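Local atomic coordinates of L-Ribose isomerase (Acinetobacter, PDB entry 4Q0S), a protein that probably interconverts L-ribose and its ketose L-ribulose, as an isomerase built on a cobalt-bearing cupin barrel. Residues Pro70-Ile75 with Glu172-Lys177; Asn81-Asp86 with His231-Ser236. All coordinates share one frame; numbering follows the deposited sequence.

Contact 1 (Pro70-Ile75 with Glu172-Lys177); sequences PYEAMI and ESSYEK
The phenol ring of Tyr175 meets the carboxylate of Glu72 with its edge: Glu72 OE2 lies near the ring plane, 3.3 Å from Tyr175 CE1, and the two flat groups are turned 58° against each other. Elsewhere the ring meets that of Phe113, the planes about 70° apart. Tyr175 OH donates a short hydrogen bond of 2.6 Å to Glu72 OE2, reaching it on the anti side and 32° out of the carboxylate plane. The side chains approach from opposite directions; Glu72, extended beyond CG, carries its acid group across to the phenol. A water adds a second link, giving hydrogen bonds to Glu72 OE2 at 2.9 Å and to Ser174 OG at 2.8 Å. OE2 is thus gripped twice, while Glu72 OE1 takes a salt bridge from Arg171, which would be expected to favour the charged carboxylate in this buried place. Arg171 serves both groups, its guanidinium through Glu72 OE1 and its carbonyl O through Ser174 OG. Glu72 lies just ahead of strand 73-82, and Tyr175 in the loop between strands 132-137 and 180-185; strand 113-118 packs alongside both, with Pro115 against Glu72 and Pro116 against Tyr175 and Ser174.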
loop_
_atom_site.group_PDB
_atom_site.type_symbol
_atom_site.label_atom_id
_atom_site.label_comp_id
_atom_site.label_asym_id
_atom_site.label_seq_id
_atom_site.Cartn_x
_atom_site.Cartn_y
_atom_site.Cartn_z
ATOM N N PRO A 70 8.416 -12.972 25.356
ATOM C CA PRO A 70 6.985 -13.026 25.663
ATOM C C PRO A 70 6.521 -12.075 26.766
ATOM O O PRO A 70 6.766 -12.305 27.956
ATOM C CB PRO A 70 6.769 -14.490 26.035
ATOM C CG PRO A 70 8.072 -14.862 26.687
ATOM C CD PRO A 70 9.090 -14.222 25.760
ATOM N N TYR A 71 5.857 -10.997 26.358
ATOM C CA TYR A 71 5.316 -10.020 27.290
ATOM C C TYR A 71 3.937 -9.616 26.787
ATOM O O TYR A 71 3.611 -9.832 25.617
ATOM C CB TYR A 71 6.235 -8.800 27.391
ATOM C CG TYR A 71 7.456 -9.042 28.253
ATOM C CD1 TYR A 71 7.366 -8.998 29.647
ATOM C CD2 TYR A 71 8.687 -9.359 27.682
ATOM C CE1 TYR A 71 8.474 -9.266 30.453
ATOM C CE2 TYR A 71 9.804 -9.631 28.477
ATOM C CZ TYR A 71 9.688 -9.582 29.862
ATOM O OH TYR A 71 10.779 -9.863 30.656
ATOM N N GLU A 72 3.121 -9.054 27.674
ATOM C CA GLU A 72 1.779 -8.640 27.300
ATOM C C GLU A 72 1.734 -7.120 27.202
ATOM O O GLU A 72 1.659 -6.402 28.208
ATOM C CB GLU A 72 0.763 -9.192 28.317
ATOM C CG GLU A 72 0.943 -10.707 28.496
ATOM C CD GLU A 72 -0.075 -11.373 29.412
ATOM O OE1 GLU A 72 -0.635 -10.702 30.304
ATOM O OE2 GLU A 72 -0.297 -12.589 29.241
ATOM N N ALA A 73 1.802 -6.648 25.960
ATOM C CA ALA A 73 1.802 -5.228 25.646
ATOM C C ALA A 73 1.467 -5.072 24.165
ATOM O O ALA A 73 1.781 -5.946 23.348
ATOM C CB ALA A 73 3.168 -4.632 25.942
ATOM N N MET A 74 0.842 -3.954 23.817
ATOM C CA MET A 74 0.452 -3.722 22.436
ATOM C C MET A 74 0.092 -2.268 22.237
ATOM O O MET A 74 0.007 -1.494 23.192
ATOM C CB MET A 74 -0.780 -4.558 22.101
ATOM C CG MET A 74 -2.034 -4.014 22.779
ATOM S SD MET A 74 -3.440 -5.119 22.709
ATOM C CE MET A 74 -3.754 -5.097 20.931
ATOM N N ILE A 75 -0.148 -1.918 20.980
ATOM C CA ILE A 75 -0.532 -0.563 20.629
ATOM C C ILE A 75 -1.885 -0.617 19.949
ATOM O O ILE A 75 -2.151 -1.528 19.165
ATOM C CB ILE A 75 0.478 0.079 19.650
ATOM C CG1 ILE A 75 1.810 0.305 20.360
ATOM C CG2 ILE A 75 -0.088 1.388 19.097
ATOM C CD1 ILE A 75 2.842 0.970 19.501
ATOM N N GLU A 172 1.406 -17.649 32.471
ATOM C CA GLU A 172 1.117 -18.900 31.784
ATOM C C GLU A 172 -0.282 -19.462 32.005
ATOM O O GLU A 172 -1.021 -19.698 31.046
ATOM C CB GLU A 172 2.154 -19.966 32.152
ATOM C CG GLU A 172 3.575 -19.607 31.747
ATOM C CD GLU A 172 4.348 -18.937 32.863
ATOM O OE1 GLU A 172 3.721 -18.234 33.681
ATOM O OE2 GLU A 172 5.587 -19.109 32.917
ATOM N N SER A 173 -0.649 -19.670 33.264
ATOM C CA SER A 173 -1.950 -20.239 33.597
ATOM C C SER A 173 -3.152 -19.453 33.079
ATOM O O SER A 173 -4.239 -20.010 32.934
ATOM C CB SER A 173 -2.072 -20.416 35.114
ATOM O OG SER A 173 -2.056 -19.169 35.780
ATOM N N SER A 174 -2.970 -18.167 32.795
ATOM C CA SER A 174 -4.085 -17.368 32.304
ATOM C C SER A 174 -4.534 -17.839 30.920
ATOM O O SER A 174 -5.641 -17.527 30.479
ATOM C CB SER A 174 -3.701 -15.883 32.249
ATOM O OG SER A 174 -2.709 -15.642 31.265
ATOM N N TYR A 175 -3.678 -18.607 30.253
ATOM C CA TYR A 175 -3.969 -19.109 28.911
ATOM C C TYR A 175 -4.579 -20.515 28.868
ATOM O O TYR A 175 -5.052 -20.955 27.819
ATOM C CB TYR A 175 -2.693 -19.102 28.064
ATOM C CG TYR A 175 -2.135 -17.724 27.775
ATOM C CD1 TYR A 175 -1.458 -17.000 28.758
ATOM C CD2 TYR A 175 -2.299 -17.138 26.517
ATOM C CE1 TYR A 175 -0.958 -15.727 28.495
ATOM C CE2 TYR A 175 -1.805 -15.863 26.243
ATOM C CZ TYR A 175 -1.136 -15.162 27.234
ATOM O OH TYR A 175 -0.658 -13.895 26.967
ATOM N N GLU A 176 -4.560 -21.201 30.009
ATOM C CA GLU A 176 -5.075 -22.564 30.141
ATOM C C GLU A 176 -6.357 -22.893 29.387
ATOM O O GLU A 176 -6.405 -23.865 28.639
ATOM C CB GLU A 176 -5.285 -22.900 31.619
ATOM C CG GLU A 176 -4.053 -23.402 32.343
ATOM C CD GLU A 176 -3.519 -24.689 31.745
ATOM O OE1 GLU A 176 -2.669 -24.614 30.832
ATOM O OE2 GLU A 176 -3.960 -25.774 32.182
ATOM N N LYS A 177 -7.393 -22.090 29.592
ATOM C CA LYS A 177 -8.687 -22.322 28.953
ATOM C C LYS A 177 -8.800 -21.929 27.480
ATOM O O LYS A 177 -9.792 -22.260 26.824
ATOM C CB LYS A 177 -9.789 -21.602 29.739
ATOM C CG LYS A 177 -10.147 -22.244 31.069
ATOM C CD LYS A 177 -11.222 -21.431 31.774
ATOM C CE LYS A 177 -11.926 -22.231 32.860
ATOM N NZ LYS A 177 -11.014 -22.673 33.946
HETATM O O HOH W 1 -2.505 -12.852 31.162
#

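Contact 2 (Asn81-Asp86 with His231-Ser236)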
loop_
_atom_site.group_PDB
_atom_site.type_symbol
_atom_site.label_atom_id
_atom_site.label_comp_id
_atom_site.label_asym_id
_atom_site.label_seq_id
_atom_site.Cartn_x
_atom_site.Cartn_y
_atom_site.Cartn_z
ATOM N N ASN A 81 -15.286 4.792 17.613
ATOM C CA ASN A 81 -15.918 4.125 18.740
ATOM C C ASN A 81 -17.247 4.856 18.834
ATOM O O ASN A 81 -17.470 5.701 19.700
ATOM C CB ASN A 81 -15.090 4.274 20.019
ATOM C CG ASN A 81 -15.477 3.255 21.075
ATOM O OD1 ASN A 81 -15.926 2.150 20.753
ATOM N ND2 ASN A 81 -15.291 3.610 22.337
ATOM N N GLU A 82 -18.104 4.522 17.879
ATOM C CA GLU A 82 -19.421 5.105 17.721
ATOM C C GLU A 82 -20.494 4.331 18.477
ATOM O O GLU A 82 -20.699 3.141 18.243
ATOM C CB GLU A 82 -19.752 5.155 16.226
ATOM C CG GLU A 82 -21.200 5.442 15.890
ATOM C CD GLU A 82 -21.696 6.737 16.493
ATOM O OE1 GLU A 82 -20.933 7.728 16.492
ATOM O OE2 GLU A 82 -22.857 6.764 16.957
ATOM N N PRO A 83 -21.199 5.010 19.395
ATOM C CA PRO A 83 -22.255 4.362 20.178
ATOM C C PRO A 83 -23.369 3.803 19.297
ATOM O O PRO A 83 -23.927 2.751 19.595
ATOM C CB PRO A 83 -22.754 5.488 21.088
ATOM C CG PRO A 83 -21.524 6.324 21.293
ATOM C CD PRO A 83 -20.951 6.378 19.881
ATOM N N ALA A 84 -23.669 4.508 18.208
ATOM C CA ALA A 84 -24.737 4.109 17.288
ATOM C C ALA A 84 -26.082 4.122 18.029
ATOM O O ALA A 84 -26.959 3.289 17.789
ATOM C CB ALA A 84 -24.458 2.725 16.716
ATOM N N VAL A 85 -26.230 5.087 18.928
ATOM C CA VAL A 85 -27.446 5.233 19.720
ATOM C C VAL A 85 -28.499 6.065 19.002
ATOM O O VAL A 85 -29.695 5.869 19.216
ATOM C CB VAL A 85 -27.127 5.873 21.097
ATOM C CG1 VAL A 85 -28.369 6.524 21.691
ATOM C CG2 VAL A 85 -26.594 4.800 22.040
ATOM N N ASP A 86 -28.054 6.986 18.148
ATOM C CA ASP A 86 -28.972 7.844 17.404
ATOM C C ASP A 86 -29.873 7.076 16.455
ATOM O O ASP A 86 -29.403 6.247 15.674
ATOM C CB ASP A 86 -28.199 8.896 16.604
ATOM C CG ASP A 86 -27.530 9.917 17.489
ATOM O OD1 ASP A 86 -26.469 9.609 18.074
ATOM O OD2 ASP A 86 -28.077 11.031 17.615
ATOM N N HIS A 231 -18.952 12.307 27.152
ATOM C CA HIS A 231 -20.371 12.263 27.496
ATOM C C HIS A 231 -20.909 10.852 27.260
ATOM O O HIS A 231 -20.499 10.176 26.314
ATOM C CB HIS A 231 -21.156 13.264 26.638
ATOM C CG HIS A 231 -22.615 13.349 26.979
ATOM N ND1 HIS A 231 -23.515 14.057 26.211
ATOM C CD2 HIS A 231 -23.327 12.823 28.003
ATOM C CE1 HIS A 231 -24.720 13.960 26.746
ATOM N NE2 HIS A 231 -24.633 13.217 27.834
ATOM N N ALA A 232 -21.821 10.411 28.122
ATOM C CA ALA A 232 -22.414 9.082 28.004
ATOM C C ALA A 232 -23.709 9.135 27.199
ATOM O O ALA A 232 -24.648 9.846 27.561
ATOM C CB ALA A 232 -22.684 8.503 29.388
ATOM N N PRO A 233 -23.773 8.378 26.092
ATOM C CA PRO A 233 -24.964 8.342 25.236
ATOM C C PRO A 233 -26.185 7.799 25.967
ATOM O O PRO A 233 -27.316 8.192 25.689
ATOM C CB PRO A 233 -24.526 7.449 24.077
ATOM C CG PRO A 233 -23.536 6.531 24.720
ATOM C CD PRO A 233 -22.734 7.467 25.583
ATOM N N ILE A 234 -25.941 6.884 26.897
ATOM C CA ILE A 234 -26.999 6.289 27.702
ATOM C C ILE A 234 -26.486 6.257 29.138
ATOM O O ILE A 234 -25.325 5.924 29.381
ATOM C CB ILE A 234 -27.346 4.858 27.221
ATOM C CG1 ILE A 234 -28.043 4.930 25.861
ATOM C CG2 ILE A 234 -28.246 4.158 28.233
ATOM C CD1 ILE A 234 -28.436 3.588 25.293
ATOM N N PRO A 235 -27.342 6.625 30.107
ATOM C CA PRO A 235 -26.993 6.650 31.531
ATOM C C PRO A 235 -26.112 5.500 32.011
ATOM O O PRO A 235 -24.987 5.722 32.458
ATOM C CB PRO A 235 -28.357 6.670 32.208
ATOM C CG PRO A 235 -29.140 7.544 31.281
ATOM C CD PRO A 235 -28.754 7.007 29.914
ATOM N N SER A 236 -26.623 4.275 31.908
ATOM C CA SER A 236 -25.891 3.090 32.347
ATOM C C SER A 236 -24.463 2.996 31.807
ATOM O O SER A 236 -23.559 2.562 32.515
ATOM C CB SER A 236 -26.662 1.824 31.963
ATOM O OG SER A 236 -26.783 1.702 30.557
#
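Pro233 packs with its CB and CG against two residues of 81-86, and this is the close part of the contact. Its CG lies 3.9 Å from Pro83 CB, the two proline side chains crossing at about a right angle, and its CB lies 3.9 Å from Val85 CG2. With CG2 anti to the carbonyl carbon, that Val85 methyl sits against both Pro233 and Ile234, whose CD1 comes within 3.9 Å. The Ile234 side chain sets out across the contact, but its extended chain (chi2 -180°) brings CD1 nearer to the valine. The contact is apolar, with no hydrogen bond between the segments. Around this patch the packing gives way: Ala232 points away, the His231 ring is exposed and poorly ordered, and Pro235 and Ser236 are exposed as well. On the 81-86 side, Ala84 N donates to Glu82 OE2 at 2.7 Å, a bond within the segment just after strand 73-82 ends. A second subunit packs on the same patch, with its Leu150 on Val85 and its Phe152 on Pro233, while the Asp86 carboxylate accepts hydrogen bonds from backbone N atoms of Phe152, Ser153 and Gly154 of that subunit. The arrangement is loop-to-loop apolar packing beside the cupin barrel, at a subunit interface.

In the fold
Strand 73-82 connects the two contacts: 70-75 leads into its start and 81-86 leaves its end, and contacts 1 and 2 lie on opposite sides of the chain's centre, with centres 31 Å apart and nearest atoms about 14 Å apart. Their segments alternate along the sequence, and each joins one end of this strand to a different later loop. Contact 1 has its centre about 11 Å from that of the chain; the Glu72 side chain is about 10 Å from a bound D-ribitol, and strand 113-118 beside it includes His117, a cobalt ligand. Contact 2, its centre about 21 Å from that of the chain, belongs instead to the subunit interface.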